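Succinate-semialdehyde dehydrogenase (Streptococcus pyogenes MGAS1882, PDB 4OGD) oxidises succinic semialdehyde, probably to succinate, using NADP+ as the cofactor, as a member of the aldehyde dehydrogenase family. Local coordinates at residues A[61-66]-A[83-88]; A[133-138]-A[164-169]. All blocks are in the same frame, centred on the assembly; numbering follows the deposited sequence.

Contact 1: A[61-66]-A[83-88]; sequences RDRDKY and GEVDLC
R63, in the first turn of helix 63-74, reaches over V85 of helix 78-103 and ends in a salt bridge to D86. The contact packs two helices that follow one another in the chain, with a salt-bridge network of R63, D64 and D86 outside buried V85 and Y66. R63 CG is anti to the backbone N (chi1 178°), which lays the aliphatic part of the chain against the valine, 3.5 Å from V85 CG1. The bend at chi3 then turns the guanidinium to the carboxylate. NH1 of R63 gives D86 OD1 a bond of 3.0 Å, with an N-H...O angle of 164°. OD1 receives it on its syn lone pair, while OD2 of D86, 3.3 Å from NH1 of R63, is held only weakly. One nitrogen thus serves both oxygens, and with the two flat groups turned 40° apart this is not the paired side-on fork. A longer contact, 3.7 Å from R63 NE to D64 OD1, adds D64 to the network, and D64 OD1 also has a hydrogen bond from Q82. Arginine suits this partly exposed place because its methylenes cover a valine while its head meets an acid. With its other methyl, V85 CG2 packs 4.0 Å from Y66 CB.

D62 stands at the N-cap of helix 63-74 without capping it through its side chain. The D62 carboxylate is instead gripped side-on by R61, NE to OD1 at 3.1 Å and NH2 to OD2 at 2.8 Å, and R61 NH2 has a second acid partner in E173. E84 takes no part in this pairing; both its oxygens are bonded elsewhere, OE1 to K76. Around the contact, L59 of helix 45-61 packs on V85 and Y66, Y66 also touches L170 of helix 161-173, and L87 meets Y136 of helix 136-148.

Contact 2: A[133-138]-A[164-169]; sequences FPYYQI and AQSFEE
Y135 meets both S166 and F167, and I138 covers the F167 ring, where helix 136-148 and helix 161-173 of the Rossmann-type cofactor-binding domain pack together. These are the helices that follow strands 124-128 and 152-155, neighbouring parallel strands of its mixed sheet, and every touching residue is buried.

The polar component is one hydrogen bond. Y135 OH donates to S166 OG at 2.7 Å, and OG lies at the edge of the tyrosine ring, near its plane. The serine hydroxyl is also hydrogen-bonded to the backbone carbonyls of R162 and S163, so a small polar side chain here gives the buried phenol an acceptor tied to its own helix. Y135 OH comes within 3.1 Å of F167 N as well, but at an angle too poor for a bond.

The aromatic component is an edge-to-face pair. F167 turns its edge to one face of Y135, with centroids 5.0 Å apart and planes at 61°; F167 CD2 comes over the tyrosine toward the rim, 3.5 Å from Y135 CE2.

Apolar packing completes the contact. The flat ring of F167 offers a face to a methyl of the branched I138, and I181 of strand 181-183 touches both residues. Being anti to the backbone N, I138 CG2 is carried out over the centre of that ring, where it makes a CH-pi contact 3.5 Å from the F167 centroid and only 14° off the ring normal.

Contact 2 lies wholly in the core, whereas contact 1 is partly buried, with charged groups toward its outer side and V85 and Y66 within. Their chemistry follows: contact 1 relies on an arginine-acid salt bridge over a little apolar packing, contact 2 on rings, a branched aliphatic chain and one hydroxyl pair. They use different helix pairs, yet they meet directly. E84 OE2, in the 83-88 segment, lies 2.8 Å from each of Y135 N and Y136 N, probable hydrogen bonds that would satisfy the backbone near the start of helix 136-148. The rings of Y66 and Y135 also meet, joining helix 63-74 to contact 2.

Contact 1: A[61-66]-A[83-88]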
loop_
_atom_site.group_PDB
_atom_site.type_symbol
_atom_site.label_atom_id
_atom_site.label_comp_id
_atom_site.label_asym_id
_atom_site.label_seq_id
_atom_site.Cartn_x
_atom_site.Cartn_y
_atom_site.Cartn_z
ATOM N N ARG A 61 30.107 17.336 -6.627
ATOM C CA ARG A 61 31.466 17.705 -6.233
ATOM C C ARG A 61 32.347 16.481 -5.971
ATOM O O ARG A 61 33.520 16.425 -6.377
ATOM C CB ARG A 61 31.412 18.575 -4.969
ATOM C CG ARG A 61 32.755 19.203 -4.586
ATOM C CD ARG A 61 32.675 19.794 -3.195
ATOM N NE ARG A 61 32.662 18.733 -2.190
ATOM C CZ ARG A 61 32.203 18.873 -0.952
ATOM N NH1 ARG A 61 31.687 20.036 -0.562
ATOM N NH2 ARG A 61 32.239 17.843 -0.111
ATOM N N ASP A 62 31.773 15.499 -5.289
ATOM C CA ASP A 62 32.534 14.342 -4.836
ATOM C C ASP A 62 32.128 13.066 -5.563
ATOM O O ASP A 62 32.211 11.977 -4.990
ATOM C CB ASP A 62 32.344 14.142 -3.326
ATOM C CG ASP A 62 32.973 15.246 -2.502
ATOM O OD1 ASP A 62 33.789 16.008 -3.053
ATOM O OD2 ASP A 62 32.663 15.341 -1.296
ATOM N N ARG A 63 31.706 13.197 -6.816
ATOM C CA ARG A 63 31.138 12.057 -7.535
ATOM C C ARG A 63 32.047 10.843 -7.556
ATOM O O ARG A 63 31.612 9.725 -7.282
ATOM C CB ARG A 63 30.765 12.415 -8.965
ATOM C CG ARG A 63 30.228 11.196 -9.694
ATOM C CD ARG A 63 29.852 11.481 -11.101
ATOM N NE ARG A 63 31.026 11.825 -11.885
ATOM C CZ ARG A 63 30.985 12.140 -13.171
ATOM N NH1 ARG A 63 29.828 12.140 -13.813
ATOM N NH2 ARG A 63 32.102 12.450 -13.814
ATOM N N ASP A 64 33.316 11.062 -7.877
ATOM C CA ASP A 64 34.223 9.934 -7.977
ATOM C C ASP A 64 34.468 9.258 -6.624
ATOM O O ASP A 64 34.671 8.040 -6.567
ATOM C CB ASP A 64 35.524 10.342 -8.677
ATOM C CG ASP A 64 35.314 10.688 -10.147
ATOM O OD1 ASP A 64 34.200 10.473 -10.688
ATOM O OD2 ASP A 64 36.282 11.173 -10.771
ATOM N N LYS A 65 34.425 10.035 -5.541
ATOM C CA LYS A 65 34.524 9.472 -4.194
ATOM C C LYS A 65 33.373 8.502 -3.934
ATOM O O LYS A 65 33.584 7.385 -3.479
ATOM C CB LYS A 65 34.530 10.576 -3.124
ATOM C CG LYS A 65 34.225 10.076 -1.703
ATOM C CD LYS A 65 33.984 11.223 -0.707
ATOM C CE LYS A 65 33.382 10.722 0.599
ATOM N NZ LYS A 65 33.304 11.814 1.619
ATOM N N TYR A 66 32.152 8.932 -4.230
ATOM C CA TYR A 66 30.990 8.080 -3.977
ATOM C C TYR A 66 30.940 6.896 -4.937
ATOM O O TYR A 66 30.564 5.786 -4.550
ATOM C CB TYR A 66 29.710 8.909 -4.028
ATOM C CG TYR A 66 29.600 9.817 -2.829
ATOM C CD1 TYR A 66 29.238 9.311 -1.591
ATOM C CD2 TYR A 66 29.886 11.172 -2.933
ATOM C CE1 TYR A 66 29.149 10.133 -0.480
ATOM C CE2 TYR A 66 29.808 12.002 -1.832
ATOM C CZ TYR A 66 29.436 11.478 -0.609
ATOM O OH TYR A 66 29.355 12.298 0.490
ATOM N N GLY A 83 27.622 6.778 -13.099
ATOM C CA GLY A 83 26.287 6.983 -13.625
ATOM C C GLY A 83 25.242 6.905 -12.527
ATOM O O GLY A 83 24.262 7.653 -12.542
ATOM N N GLU A 84 25.441 5.998 -11.572
ATOM C CA GLU A 84 24.491 5.888 -10.465
ATOM C C GLU A 84 24.476 7.172 -9.641
ATOM O O GLU A 84 23.411 7.656 -9.246
ATOM C CB GLU A 84 24.795 4.686 -9.570
ATOM C CG GLU A 84 23.782 4.515 -8.434
ATOM C CD GLU A 84 23.914 3.195 -7.703
ATOM O OE1 GLU A 84 24.600 2.277 -8.210
ATOM O OE2 GLU A 84 23.322 3.076 -6.609
ATOM N N VAL A 85 25.656 7.725 -9.378
ATOM C CA VAL A 85 25.722 9.020 -8.704
ATOM C C VAL A 85 24.964 10.073 -9.496
ATOM O O VAL A 85 24.176 10.830 -8.924
ATOM C CB VAL A 85 27.162 9.503 -8.496
ATOM C CG1 VAL A 85 27.151 10.929 -7.946
ATOM C CG2 VAL A 85 27.890 8.573 -7.552
ATOM N N ASP A 86 25.200 10.118 -10.808
ATOM C CA ASP A 86 24.542 11.099 -11.672
ATOM C C ASP A 86 23.021 11.052 -11.535
ATOM O O ASP A 86 22.362 12.095 -11.449
ATOM C CB ASP A 86 24.920 10.888 -13.144
ATOM C CG ASP A 86 26.373 11.219 -13.442
ATOM O OD1 ASP A 86 27.047 11.854 -12.602
ATOM O OD2 ASP A 86 26.844 10.833 -14.542
ATOM N N LEU A 87 22.468 9.840 -11.507
ATOM C CA LEU A 87 21.026 9.667 -11.385
ATOM C C LEU A 87 20.533 10.093 -10.001
ATOM O O LEU A 87 19.452 10.673 -9.874
ATOM C CB LEU A 87 20.630 8.219 -11.697
ATOM C CG LEU A 87 19.129 7.938 -11.673
ATOM C CD1 LEU A 87 18.374 8.965 -12.512
ATOM C CD2 LEU A 87 18.853 6.520 -12.175
ATOM N N CYS A 88 21.329 9.819 -8.969
ATOM C CA CYS A 88 20.985 10.240 -7.610
ATOM C C CYS A 88 20.910 11.760 -7.520
ATOM O O CYS A 88 20.016 12.296 -6.866
ATOM C CB CYS A 88 22.009 9.725 -6.604
ATOM S SG CYS A 88 21.858 7.960 -6.270
#

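Contact 2: A[133-138]-A[164-169]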
loop_
_atom_site.group_PDB
_atom_site.type_symbol
_atom_site.label_atom_id
_atom_site.label_comp_id
_atom_site.label_asym_id
_atom_site.label_seq_id
_atom_site.Cartn_x
_atom_site.Cartn_y
_atom_site.Cartn_z
ATOM N N PHE A 133 22.297 -1.494 -6.255
ATOM C CA PHE A 133 22.394 -0.062 -6.537
ATOM C C PHE A 133 22.379 0.649 -5.182
ATOM O O PHE A 133 21.352 1.179 -4.753
ATOM C CB PHE A 133 21.238 0.421 -7.430
ATOM C CG PHE A 133 21.248 -0.167 -8.815
ATOM C CD1 PHE A 133 21.876 0.493 -9.863
ATOM C CD2 PHE A 133 20.622 -1.387 -9.067
ATOM C CE1 PHE A 133 21.885 -0.057 -11.149
ATOM C CE2 PHE A 133 20.622 -1.938 -10.344
ATOM C CZ PHE A 133 21.257 -1.273 -11.384
ATOM N N PRO A 134 23.529 0.646 -4.493
ATOM C CA PRO A 134 23.619 1.040 -3.079
ATOM C C PRO A 134 23.194 2.483 -2.806
ATOM O O PRO A 134 22.737 2.777 -1.704
ATOM C CB PRO A 134 25.108 0.871 -2.751
ATOM C CG PRO A 134 25.646 -0.029 -3.801
ATOM C CD PRO A 134 24.845 0.274 -5.043
ATOM N N TYR A 135 23.352 3.368 -3.784
ATOM C CA TYR A 135 22.960 4.764 -3.598
ATOM C C TYR A 135 21.589 5.083 -4.187
ATOM O O TYR A 135 20.754 5.706 -3.522
ATOM C CB TYR A 135 24.042 5.720 -4.138
ATOM C CG TYR A 135 24.899 6.269 -3.022
ATOM C CD1 TYR A 135 25.578 5.417 -2.173
ATOM C CD2 TYR A 135 25.000 7.643 -2.794
ATOM C CE1 TYR A 135 26.341 5.901 -1.131
ATOM C CE2 TYR A 135 25.771 8.140 -1.747
ATOM C CZ TYR A 135 26.434 7.257 -0.918
ATOM O OH TYR A 135 27.198 7.725 0.137
ATOM N N TYR A 136 21.375 4.673 -5.434
ATOM C CA TYR A 136 20.122 4.913 -6.141
ATOM C C TYR A 136 18.918 4.369 -5.390
ATOM O O TYR A 136 17.897 5.051 -5.300
ATOM C CB TYR A 136 20.228 4.348 -7.563
ATOM C CG TYR A 136 18.933 4.113 -8.312
ATOM C CD1 TYR A 136 18.226 5.167 -8.895
ATOM C CD2 TYR A 136 18.456 2.828 -8.493
ATOM C CE1 TYR A 136 17.052 4.934 -9.618
ATOM C CE2 TYR A 136 17.293 2.589 -9.201
ATOM C CZ TYR A 136 16.597 3.640 -9.762
ATOM O OH TYR A 136 15.435 3.388 -10.465
ATOM N N GLN A 137 19.035 3.171 -4.815
ATOM C CA GLN A 137 17.889 2.612 -4.095
ATOM C C GLN A 137 17.596 3.384 -2.803
ATOM O O GLN A 137 16.444 3.437 -2.363
ATOM C CB GLN A 137 18.037 1.114 -3.793
ATOM C CG GLN A 137 18.335 0.209 -4.980
ATOM C CD GLN A 137 17.313 0.247 -6.089
ATOM O OE1 GLN A 137 16.184 0.717 -5.916
ATOM N NE2 GLN A 137 17.702 -0.270 -7.249
ATOM N N ILE A 138 18.614 3.984 -2.188
ATOM C CA ILE A 138 18.346 4.867 -1.048
ATOM C C ILE A 138 17.688 6.156 -1.521
ATOM O O ILE A 138 16.670 6.587 -0.973
ATOM C CB ILE A 138 19.620 5.251 -0.266
ATOM C CG1 ILE A 138 20.359 4.012 0.240
ATOM C CG2 ILE A 138 19.249 6.136 0.920
ATOM C CD1 ILE A 138 21.731 4.350 0.850
ATOM N N ALA A 164 26.384 2.691 2.911
ATOM C CA ALA A 164 25.314 3.052 3.831
ATOM C C ALA A 164 25.762 4.130 4.796
ATOM O O ALA A 164 25.046 5.099 5.044
ATOM C CB ALA A 164 24.859 1.825 4.606
ATOM N N GLN A 165 26.945 3.944 5.367
ATOM C CA GLN A 165 27.469 4.908 6.323
ATOM C C GLN A 165 27.725 6.266 5.668
ATOM O O GLN A 165 27.378 7.311 6.223
ATOM C CB GLN A 165 28.766 4.370 6.921
ATOM C CG GLN A 165 29.520 5.385 7.762
ATOM C CD GLN A 165 30.893 4.887 8.158
ATOM O OE1 GLN A 165 31.796 4.767 7.320
ATOM N NE2 GLN A 165 31.059 4.585 9.443
ATOM N N SER A 166 28.325 6.248 4.482
ATOM C CA SER A 166 28.646 7.485 3.782
ATOM C C SER A 166 27.399 8.233 3.324
ATOM O O SER A 166 27.441 9.446 3.141
ATOM C CB SER A 166 29.565 7.216 2.591
ATOM O OG SER A 166 28.951 6.364 1.634
ATOM N N PHE A 167 26.288 7.523 3.123
ATOM C CA PHE A 167 25.069 8.208 2.718
ATOM C C PHE A 167 24.552 9.083 3.859
ATOM O O PHE A 167 24.190 10.251 3.652
ATOM C CB PHE A 167 23.981 7.230 2.247
ATOM C CG PHE A 167 22.861 7.902 1.483
ATOM C CD1 PHE A 167 21.850 8.589 2.155
ATOM C CD2 PHE A 167 22.841 7.875 0.095
ATOM C CE1 PHE A 167 20.836 9.223 1.450
ATOM C CE2 PHE A 167 21.833 8.502 -0.615
ATOM C CZ PHE A 167 20.825 9.170 0.061
ATOM N N GLU A 168 24.525 8.524 5.065
ATOM C CA GLU A 168 24.206 9.316 6.249
ATOM C C GLU A 168 25.157 10.505 6.382
ATOM O O GLU A 168 24.716 11.618 6.644
ATOM C CB GLU A 168 24.259 8.471 7.526
ATOM C CG GLU A 168 24.010 9.302 8.789
ATOM C CD GLU A 168 24.164 8.508 10.070
ATOM O OE1 GLU A 168 23.852 7.304 10.079
ATOM O OE2 GLU A 168 24.613 9.089 11.080
ATOM N N GLU A 169 26.450 10.269 6.180
ATOM C CA GLU A 169 27.449 11.339 6.295
ATOM C C GLU A 169 27.206 12.443 5.268
ATOM O O GLU A 169 27.362 13.635 5.570
ATOM C CB GLU A 169 28.865 10.763 6.155
ATOM C CG GLU A 169 29.295 9.963 7.374
ATOM C CD GLU A 169 30.510 9.084 7.131
ATOM O OE1 GLU A 169 31.001 9.023 5.985
ATOM O OE2 GLU A 169 30.976 8.461 8.107
#